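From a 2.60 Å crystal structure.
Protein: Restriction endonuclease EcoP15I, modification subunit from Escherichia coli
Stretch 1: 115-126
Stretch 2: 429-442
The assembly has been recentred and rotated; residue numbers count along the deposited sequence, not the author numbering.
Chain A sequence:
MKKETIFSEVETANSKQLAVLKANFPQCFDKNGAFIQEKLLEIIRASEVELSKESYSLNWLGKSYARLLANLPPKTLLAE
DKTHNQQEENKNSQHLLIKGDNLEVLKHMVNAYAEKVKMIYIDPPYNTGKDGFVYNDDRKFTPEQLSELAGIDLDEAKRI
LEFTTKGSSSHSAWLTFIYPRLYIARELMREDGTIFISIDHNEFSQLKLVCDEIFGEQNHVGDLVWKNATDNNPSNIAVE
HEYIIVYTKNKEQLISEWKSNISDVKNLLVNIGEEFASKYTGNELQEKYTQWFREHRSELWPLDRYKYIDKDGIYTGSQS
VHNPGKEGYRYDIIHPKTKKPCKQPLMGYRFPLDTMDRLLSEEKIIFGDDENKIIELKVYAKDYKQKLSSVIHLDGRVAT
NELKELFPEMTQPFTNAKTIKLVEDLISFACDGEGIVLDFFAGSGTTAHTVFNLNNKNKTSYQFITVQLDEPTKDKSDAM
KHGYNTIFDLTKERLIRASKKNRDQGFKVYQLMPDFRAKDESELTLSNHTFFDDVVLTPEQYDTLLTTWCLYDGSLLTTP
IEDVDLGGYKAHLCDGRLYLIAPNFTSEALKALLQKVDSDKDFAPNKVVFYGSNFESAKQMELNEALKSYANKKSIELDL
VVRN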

ATOM      1  N   GLU A 115      -4.931  -9.497 -11.876  1.00 49.31           N
ATOM      2  CA  GLU A 115      -4.149  -9.372 -10.677  1.00 47.47           C
ATOM      3  C   GLU A 115      -3.977 -10.768 -10.143  1.00 46.28           C
ATOM      4  O   GLU A 115      -4.863 -11.291  -9.531  1.00 43.67           O
ATOM      5  CB  GLU A 115      -4.976  -8.591  -9.656  1.00 48.83           C
ATOM      6  CG  GLU A 115      -5.998  -7.609 -10.231  1.00 57.52           C
ATOM      7  CD  GLU A 115      -7.059  -7.122  -9.259  1.00 73.93           C
ATOM      8  OE1 GLU A 115      -7.858  -7.923  -8.783  1.00 63.80           O
ATOM      9  OE2 GLU A 115      -7.138  -5.917  -9.001  1.00 66.56           O
ATOM     10  N   LYS A 116      -2.825 -11.369 -10.365  1.00 40.36           N
ATOM     11  CA  LYS A 116      -2.630 -12.787 -10.070  1.00 38.80           C
ATOM     12  C   LYS A 116      -1.436 -13.126  -9.225  1.00 39.34           C
ATOM     13  O   LYS A 116      -1.353 -14.272  -8.770  1.00 38.89           O
ATOM     14  CB  LYS A 116      -2.580 -13.607 -11.377  1.00 41.40           C
ATOM     15  CG  LYS A 116      -3.789 -13.435 -12.259  1.00 38.94           C
ATOM     16  CD  LYS A 116      -4.428 -14.743 -12.640  1.00 39.78           C
ATOM     17  CE  LYS A 116      -5.725 -14.493 -13.386  1.00 42.36           C
ATOM     18  NZ  LYS A 116      -5.513 -13.591 -14.569  1.00 51.21           N
ATOM     19  N   VAL A 117      -0.494 -12.161  -9.054  1.00 32.63           N
ATOM     20  CA  VAL A 117       0.751 -12.273  -8.268  1.00 30.78           C
ATOM     21  C   VAL A 117       0.456 -12.100  -6.772  1.00 35.92           C
ATOM     22  O   VAL A 117      -0.175 -11.116  -6.395  1.00 36.07           O
ATOM     23  CB  VAL A 117       1.826 -11.262  -8.777  1.00 32.34           C
ATOM     24  CG1 VAL A 117       3.170 -11.480  -8.106  1.00 31.42           C
ATOM     25  CG2 VAL A 117       1.982 -11.348 -10.291  1.00 31.64           C
ATOM     26  N   LYS A 118       0.897 -13.055  -5.926  1.00 33.10           N
ATOM     27  CA  LYS A 118       0.684 -12.984  -4.466  1.00 31.96           C
ATOM     28  C   LYS A 118       1.774 -12.157  -3.801  1.00 36.82           C
ATOM     29  O   LYS A 118       1.529 -11.527  -2.771  1.00 36.90           O
ATOM     30  CB  LYS A 118       0.665 -14.386  -3.831  1.00 32.55           C
ATOM     31  CG  LYS A 118      -0.220 -14.487  -2.583  1.00 31.76           C
ATOM     32  CD  LYS A 118      -0.144 -15.881  -1.970  1.00 47.37           C
ATOM     33  CE  LYS A 118      -1.119 -16.153  -0.830  1.00 57.74           C
ATOM     34  NZ  LYS A 118      -1.080 -15.123   0.248  1.00 51.71           N
ATOM     35  N   MET A 119       3.005 -12.203  -4.353  1.00 32.25           N
ATOM     36  CA  MET A 119       4.134 -11.485  -3.775  1.00 30.26           C
ATOM     37  C   MET A 119       5.098 -11.023  -4.824  1.00 32.97           C
ATOM     38  O   MET A 119       5.396 -11.755  -5.762  1.00 33.65           O
ATOM     39  CB  MET A 119       4.875 -12.383  -2.763  1.00 32.45           C
ATOM     40  CG  MET A 119       5.836 -11.636  -1.858  1.00 37.02           C
ATOM     41  SD  MET A 119       7.012 -12.756  -1.043  1.00 42.05           S
ATOM     42  CE  MET A 119       8.431 -11.791  -1.047  1.00 36.74           C
ATOM     43  N   ILE A 120       5.642  -9.830  -4.614  1.00 27.75           N
ATOM     44  CA  ILE A 120       6.702  -9.248  -5.406  1.00 26.33           C
ATOM     45  C   ILE A 120       7.844  -8.956  -4.473  1.00 34.30           C
ATOM     46  O   ILE A 120       7.648  -8.297  -3.452  1.00 34.30           O
ATOM     47  CB  ILE A 120       6.267  -7.962  -6.164  1.00 27.81           C
ATOM     48  CG1 ILE A 120       5.095  -8.258  -7.173  1.00 27.07           C
ATOM     49  CG2 ILE A 120       7.476  -7.262  -6.838  1.00 24.04           C
ATOM     50  CD1 ILE A 120       4.575  -7.023  -7.951  1.00 17.43           C
ATOM     51  N   TYR A 121       9.041  -9.477  -4.796  1.00 33.30           N
ATOM     52  CA  TYR A 121      10.272  -9.132  -4.100  1.00 32.47           C
ATOM     53  C   TYR A 121      11.179  -8.533  -5.144  1.00 34.19           C
ATOM     54  O   TYR A 121      11.375  -9.142  -6.177  1.00 34.73           O
ATOM     55  CB  TYR A 121      10.984 -10.321  -3.410  1.00 34.39           C
ATOM     56  CG  TYR A 121      12.324  -9.870  -2.848  1.00 35.52           C
ATOM     57  CD1 TYR A 121      12.385  -8.974  -1.776  1.00 36.68           C
ATOM     58  CD2 TYR A 121      13.512 -10.166  -3.510  1.00 35.90           C
ATOM     59  CE1 TYR A 121      13.597  -8.457  -1.331  1.00 33.41           C
ATOM     60  CE2 TYR A 121      14.723  -9.611  -3.102  1.00 37.18           C
ATOM     61  CZ  TYR A 121      14.762  -8.785  -1.991  1.00 38.78           C
ATOM     62  OH  TYR A 121      15.948  -8.256  -1.565  1.00 37.09           O
ATOM     63  N   ILE A 122      11.738  -7.367  -4.893  1.00 31.04           N
ATOM     64  CA  ILE A 122      12.684  -6.740  -5.825  1.00 30.74           C
ATOM     65  C   ILE A 122      13.896  -6.157  -5.114  1.00 32.57           C
ATOM     66  O   ILE A 122      13.766  -5.622  -4.022  1.00 29.85           O
ATOM     67  CB  ILE A 122      12.086  -5.736  -6.879  1.00 32.78           C
ATOM     68  CG1 ILE A 122      11.148  -4.692  -6.272  1.00 31.44           C
ATOM     69  CG2 ILE A 122      11.498  -6.451  -8.080  1.00 33.01           C
ATOM     70  CD1 ILE A 122      11.144  -3.338  -7.081  1.00 31.78           C
ATOM     71  N   ASP A 123      15.079  -6.288  -5.733  1.00 31.35           N
ATOM     72  CA  ASP A 123      16.308  -5.684  -5.232  1.00 32.12           C
ATOM     73  C   ASP A 123      16.743  -4.685  -6.318  1.00 38.89           C
ATOM     74  O   ASP A 123      17.477  -5.035  -7.241  1.00 39.98           O
ATOM     75  CB  ASP A 123      17.362  -6.741  -4.903  1.00 33.67           C
ATOM     76  CG  ASP A 123      18.732  -6.241  -4.494  1.00 45.70           C
ATOM     77  OD1 ASP A 123      18.815  -5.144  -3.905  1.00 48.72           O
ATOM     78  OD2 ASP A 123      19.717  -6.998  -4.678  1.00 48.69           O
ATOM     79  N   PRO A 124      16.197  -3.455  -6.294  1.00 35.55           N
ATOM     80  CA  PRO A 124      16.537  -2.498  -7.347  1.00 35.39           C
ATOM     81  C   PRO A 124      17.926  -1.913  -7.124  1.00 38.33           C
ATOM     82  O   PRO A 124      18.504  -2.135  -6.063  1.00 38.47           O
ATOM     83  CB  PRO A 124      15.440  -1.442  -7.211  1.00 36.95           C
ATOM     84  CG  PRO A 124      15.136  -1.416  -5.764  1.00 41.61           C
ATOM     85  CD  PRO A 124      15.267  -2.858  -5.313  1.00 37.76           C
ATOM     86  N   PRO A 125      18.508  -1.189  -8.091  1.00 33.35           N
ATOM     87  CA  PRO A 125      19.789  -0.535  -7.790  1.00 31.63           C
ATOM     88  C   PRO A 125      19.534   0.534  -6.717  1.00 37.50           C
ATOM     89  O   PRO A 125      18.502   1.235  -6.724  1.00 37.86           O
ATOM     90  CB  PRO A 125      20.233   0.061  -9.132  1.00 33.24           C
ATOM     91  CG  PRO A 125      18.990   0.184  -9.956  1.00 38.97           C
ATOM     92  CD  PRO A 125      17.983  -0.817  -9.430  1.00 35.05           C
ATOM     93  N   TYR A 126      20.423   0.573  -5.726  1.00 34.70           N
ATOM     94  CA  TYR A 126      20.382   1.512  -4.622  1.00 34.87           C
ATOM     95  C   TYR A 126      21.023   2.772  -5.230  1.00 47.53           C
ATOM     96  O   TYR A 126      21.502   2.710  -6.369  1.00 51.64           O
ATOM     97  CB  TYR A 126      21.263   0.951  -3.497  1.00 34.27           C
ATOM     98  CG  TYR A 126      20.784  -0.313  -2.799  1.00 32.72           C
ATOM     99  CD1 TYR A 126      19.654  -0.998  -3.241  1.00 34.23           C
ATOM    100  CD2 TYR A 126      21.462  -0.821  -1.689  1.00 31.92           C
ATOM    101  CE1 TYR A 126      19.239  -2.181  -2.633  1.00 35.12           C
ATOM    102  CE2 TYR A 126      21.022  -1.976  -1.037  1.00 32.07           C
ATOM    103  CZ  TYR A 126      19.906  -2.649  -1.508  1.00 40.84           C
ATOM    104  OH  TYR A 126      19.490  -3.809  -0.898  1.00 39.87           O
ATOM    105  N   PHE A 429       6.220 -16.123   4.959  1.00 36.28           N
ATOM    106  CA  PHE A 429       5.231 -15.282   5.676  1.00 34.15           C
ATOM    107  C   PHE A 429       4.129 -14.768   4.754  1.00 38.78           C
ATOM    108  O   PHE A 429       2.948 -15.047   5.026  1.00 38.54           O
ATOM    109  CB  PHE A 429       5.888 -14.094   6.419  1.00 34.31           C
ATOM    110  CG  PHE A 429       6.580 -14.469   7.705  1.00 34.06           C
ATOM    111  CD1 PHE A 429       5.861 -14.986   8.775  1.00 35.15           C
ATOM    112  CD2 PHE A 429       7.957 -14.344   7.832  1.00 35.72           C
ATOM    113  CE1 PHE A 429       6.506 -15.377   9.946  1.00 36.45           C
ATOM    114  CE2 PHE A 429       8.614 -14.767   8.994  1.00 37.80           C
ATOM    115  CZ  PHE A 429       7.881 -15.258  10.055  1.00 35.68           C
ATOM    116  N   ALA A 430       4.510 -14.012   3.675  1.00 34.19           N
ATOM    117  CA  ALA A 430       3.540 -13.406   2.753  1.00 34.64           C
ATOM    118  C   ALA A 430       2.637 -14.428   2.093  1.00 41.26           C
ATOM    119  O   ALA A 430       1.410 -14.319   2.195  1.00 41.36           O
ATOM    120  CB  ALA A 430       4.235 -12.526   1.719  1.00 35.13           C
ATOM    121  N   CYS A 431       3.240 -15.453   1.482  1.00 39.88           N
ATOM    122  CA  CYS A 431       2.532 -16.542   0.816  1.00 41.22           C
ATOM    123  C   CYS A 431       2.344 -17.673   1.822  1.00 51.25           C
ATOM    124  O   CYS A 431       3.143 -17.796   2.743  1.00 53.59           O
ATOM    125  CB  CYS A 431       3.345 -17.009  -0.384  1.00 40.80           C
ATOM    126  SG  CYS A 431       3.753 -15.703  -1.568  1.00 44.05           S
ATOM    127  N   ASP A 432       1.349 -18.519   1.674  1.00 49.53           N
ATOM    128  CA  ASP A 432       1.287 -19.589   2.683  1.00 50.43           C
ATOM    129  C   ASP A 432       1.341 -20.989   2.043  1.00 52.79           C
ATOM    130  O   ASP A 432       0.376 -21.754   2.128  1.00 52.34           O
ATOM    131  CB  ASP A 432       0.109 -19.391   3.658  1.00 53.52           C
ATOM    132  CG  ASP A 432       0.389 -19.831   5.088  1.00 73.41           C
ATOM    133  OD1 ASP A 432       1.336 -19.285   5.705  1.00 76.26           O
ATOM    134  OD2 ASP A 432      -0.373 -20.682   5.609  1.00 81.31           O
ATOM    135  N   GLY A 433       2.471 -21.280   1.383  1.00 47.57           N
ATOM    136  CA  GLY A 433       2.701 -22.538   0.677  1.00 46.90           C
ATOM    137  C   GLY A 433       2.250 -22.560  -0.773  1.00 49.43           C
ATOM    138  O   GLY A 433       2.534 -23.515  -1.491  1.00 49.93           O
ATOM    139  N   GLU A 434       1.583 -21.498  -1.223  1.00 45.59           N
ATOM    140  CA  GLU A 434       1.021 -21.345  -2.581  1.00 45.16           C
ATOM    141  C   GLU A 434       1.170 -19.887  -3.066  1.00 44.07           C
ATOM    142  O   GLU A 434       1.129 -18.971  -2.250  1.00 41.95           O
ATOM    143  CB  GLU A 434      -0.481 -21.768  -2.528  1.00 46.82           C
ATOM    144  CG  GLU A 434      -1.482 -20.994  -3.389  1.00 64.25           C
ATOM    145  CD  GLU A 434      -1.988 -19.634  -2.920  1.00 87.08           C
ATOM    146  OE1 GLU A 434      -1.886 -19.336  -1.708  1.00 92.88           O
ATOM    147  OE2 GLU A 434      -2.494 -18.868  -3.774  1.00 70.16           O
ATOM    148  N   GLY A 435       1.269 -19.692  -4.382  1.00 39.07           N
ATOM    149  CA  GLY A 435       1.316 -18.357  -4.967  1.00 36.76           C
ATOM    150  C   GLY A 435       2.447 -18.049  -5.906  1.00 37.81           C
ATOM    151  O   GLY A 435       3.505 -18.673  -5.855  1.00 38.31           O
ATOM    152  N   ILE A 436       2.221 -17.052  -6.759  1.00 33.50           N
ATOM    153  CA  ILE A 436       3.173 -16.558  -7.749  1.00 33.00           C
ATOM    154  C   ILE A 436       4.100 -15.571  -7.046  1.00 37.61           C
ATOM    155  O   ILE A 436       3.617 -14.672  -6.355  1.00 37.74           O
ATOM    156  CB  ILE A 436       2.403 -15.937  -8.961  1.00 36.23           C
ATOM    157  CG1 ILE A 436       1.723 -17.035  -9.831  1.00 35.38           C
ATOM    158  CG2 ILE A 436       3.264 -14.984  -9.797  1.00 36.59           C
ATOM    159  CD1 ILE A 436       0.666 -16.532 -10.871  1.00 31.05           C
ATOM    160  N   VAL A 437       5.436 -15.771  -7.182  1.00 34.48           N
ATOM    161  CA  VAL A 437       6.447 -14.875  -6.609  1.00 33.06           C
ATOM    162  C   VAL A 437       7.153 -14.207  -7.776  1.00 36.69           C
ATOM    163  O   VAL A 437       7.702 -14.910  -8.624  1.00 37.38           O
ATOM    164  CB  VAL A 437       7.423 -15.563  -5.611  1.00 35.03           C
ATOM    165  CG1 VAL A 437       8.552 -14.620  -5.211  1.00 33.71           C
ATOM    166  CG2 VAL A 437       6.683 -16.053  -4.375  1.00 34.48           C
ATOM    167  N   LEU A 438       7.099 -12.863  -7.854  1.00 32.17           N
ATOM    168  CA  LEU A 438       7.699 -12.138  -8.968  1.00 31.68           C
ATOM    169  C   LEU A 438       8.904 -11.265  -8.613  1.00 37.01           C
ATOM    170  O   LEU A 438       8.826 -10.440  -7.712  1.00 37.25           O
ATOM    171  CB  LEU A 438       6.616 -11.361  -9.769  1.00 31.32           C
ATOM    172  CG  LEU A 438       7.099 -10.391 -10.863  1.00 34.62           C
ATOM    173  CD1 LEU A 438       7.430 -11.114 -12.144  1.00 34.40           C
ATOM    174  CD2 LEU A 438       6.110  -9.291 -11.117  1.00 34.20           C
ATOM    175  N   ASP A 439      10.012 -11.432  -9.344  1.00 34.31           N
ATOM    176  CA  ASP A 439      11.209 -10.591  -9.177  1.00 34.36           C
ATOM    177  C   ASP A 439      11.549 -10.035 -10.540  1.00 38.26           C
ATOM    178  O   ASP A 439      11.904 -10.797 -11.416  1.00 39.52           O
ATOM    179  CB  ASP A 439      12.415 -11.369  -8.582  1.00 35.25           C
ATOM    180  CG  ASP A 439      13.553 -10.506  -8.051  1.00 41.30           C
ATOM    181  OD1 ASP A 439      13.785  -9.397  -8.603  1.00 44.48           O
ATOM    182  OD2 ASP A 439      14.172 -10.903  -7.067  1.00 42.77           O
ATOM    183  N   PHE A 440      11.382  -8.736 -10.750  1.00 34.85           N
ATOM    184  CA  PHE A 440      11.669  -8.132 -12.058  1.00 34.11           C
ATOM    185  C   PHE A 440      13.045  -7.466 -12.177  1.00 38.62           C
ATOM    186  O   PHE A 440      13.337  -6.858 -13.191  1.00 39.29           O
ATOM    187  CB  PHE A 440      10.487  -7.305 -12.600  1.00 35.48           C
ATOM    188  CG  PHE A 440       9.952  -6.207 -11.702  1.00 34.69           C
ATOM    189  CD1 PHE A 440      10.467  -4.910 -11.776  1.00 36.72           C
ATOM    190  CD2 PHE A 440       8.907  -6.453 -10.826  1.00 32.43           C
ATOM    191  CE1 PHE A 440       9.973  -3.894 -10.947  1.00 36.46           C
ATOM    192  CE2 PHE A 440       8.403  -5.436 -10.011  1.00 35.00           C
ATOM    193  CZ  PHE A 440       8.945  -4.165 -10.066  1.00 33.61           C
ATOM    194  N   PHE A 441      13.908  -7.649 -11.152  1.00 36.03           N
ATOM    195  CA  PHE A 441      15.324  -7.246 -11.078  1.00 35.58           C
ATOM    196  C   PHE A 441      16.033  -8.521 -10.618  1.00 39.79           C
ATOM    197  O   PHE A 441      16.687  -8.494  -9.575  1.00 41.22           O
ATOM    198  CB  PHE A 441      15.565  -6.105 -10.048  1.00 36.97           C
ATOM    199  CG  PHE A 441      15.121  -4.727 -10.489  1.00 39.00           C
ATOM    200  CD1 PHE A 441      15.893  -3.977 -11.377  1.00 42.02           C
ATOM    201  CD2 PHE A 441      13.919  -4.187 -10.040  1.00 39.79           C
ATOM    202  CE1 PHE A 441      15.479  -2.707 -11.782  1.00 42.79           C
ATOM    203  CE2 PHE A 441      13.506  -2.921 -10.459  1.00 41.88           C
ATOM    204  CZ  PHE A 441      14.287  -2.188 -11.324  1.00 40.05           C
ATOM    205  N   ALA A 442      15.858  -9.659 -11.360  1.00 33.64           N
ATOM    206  CA  ALA A 442      16.398 -10.983 -11.012  1.00 33.82           C
ATOM    207  C   ALA A 442      17.759 -10.991 -10.300  1.00 43.27           C
ATOM    208  O   ALA A 442      17.940 -11.719  -9.306  1.00 43.05           O
ATOM    209  CB  ALA A 442      16.437 -11.892 -12.234  1.00 34.26           C
TER
HETATM  210  O   HOH W   1      -0.707 -16.160  -7.021  1.00 36.32           O
HETATM  211  O   HOH W   2      15.903  -8.750  -6.948  1.00 39.41           O

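Two parallel strands, far apart in sequence, pair edge to edge through a short backbone ladder, and side chains on both faces and at both ends extend the contact. The ladder alternates as parallel pairing requires: M119 N donates to I436 O (3.2 Å), L438 N to M119 O (2.9 Å), and Y121 N to L438 O (3.1 Å). K118 N also reaches I436 O at 3.2 Å, so that carbonyl takes two donors where the chain turns a corner. Just before it, a water bridges K116 O and I436 N, extending the polar link where no direct bond forms.

Side chains then sort by face. M119 and V437 share one, where M119 CB packs 3.7 Å from C431 SG; I120 and L438 share the other. K118 runs across G435, where a CB would clash with K118 CD; the backbone angles there already call for glycine on their own. K118 NZ ends in a weak hydrogen bond to A430 O (3.3 Å).

Beyond the ladder, aromatic rings take over. I122 CG2 sits over the F440 ring face, 3.7 Å from its centroid, and also meets the edge of F441, while P124 CA covers a face of the F441 ring, 4.1 Å from its centroid. D439 OD1 accepts a hydrogen bond from F441 N at 3.1 Å, bracing the turn that presents this ring.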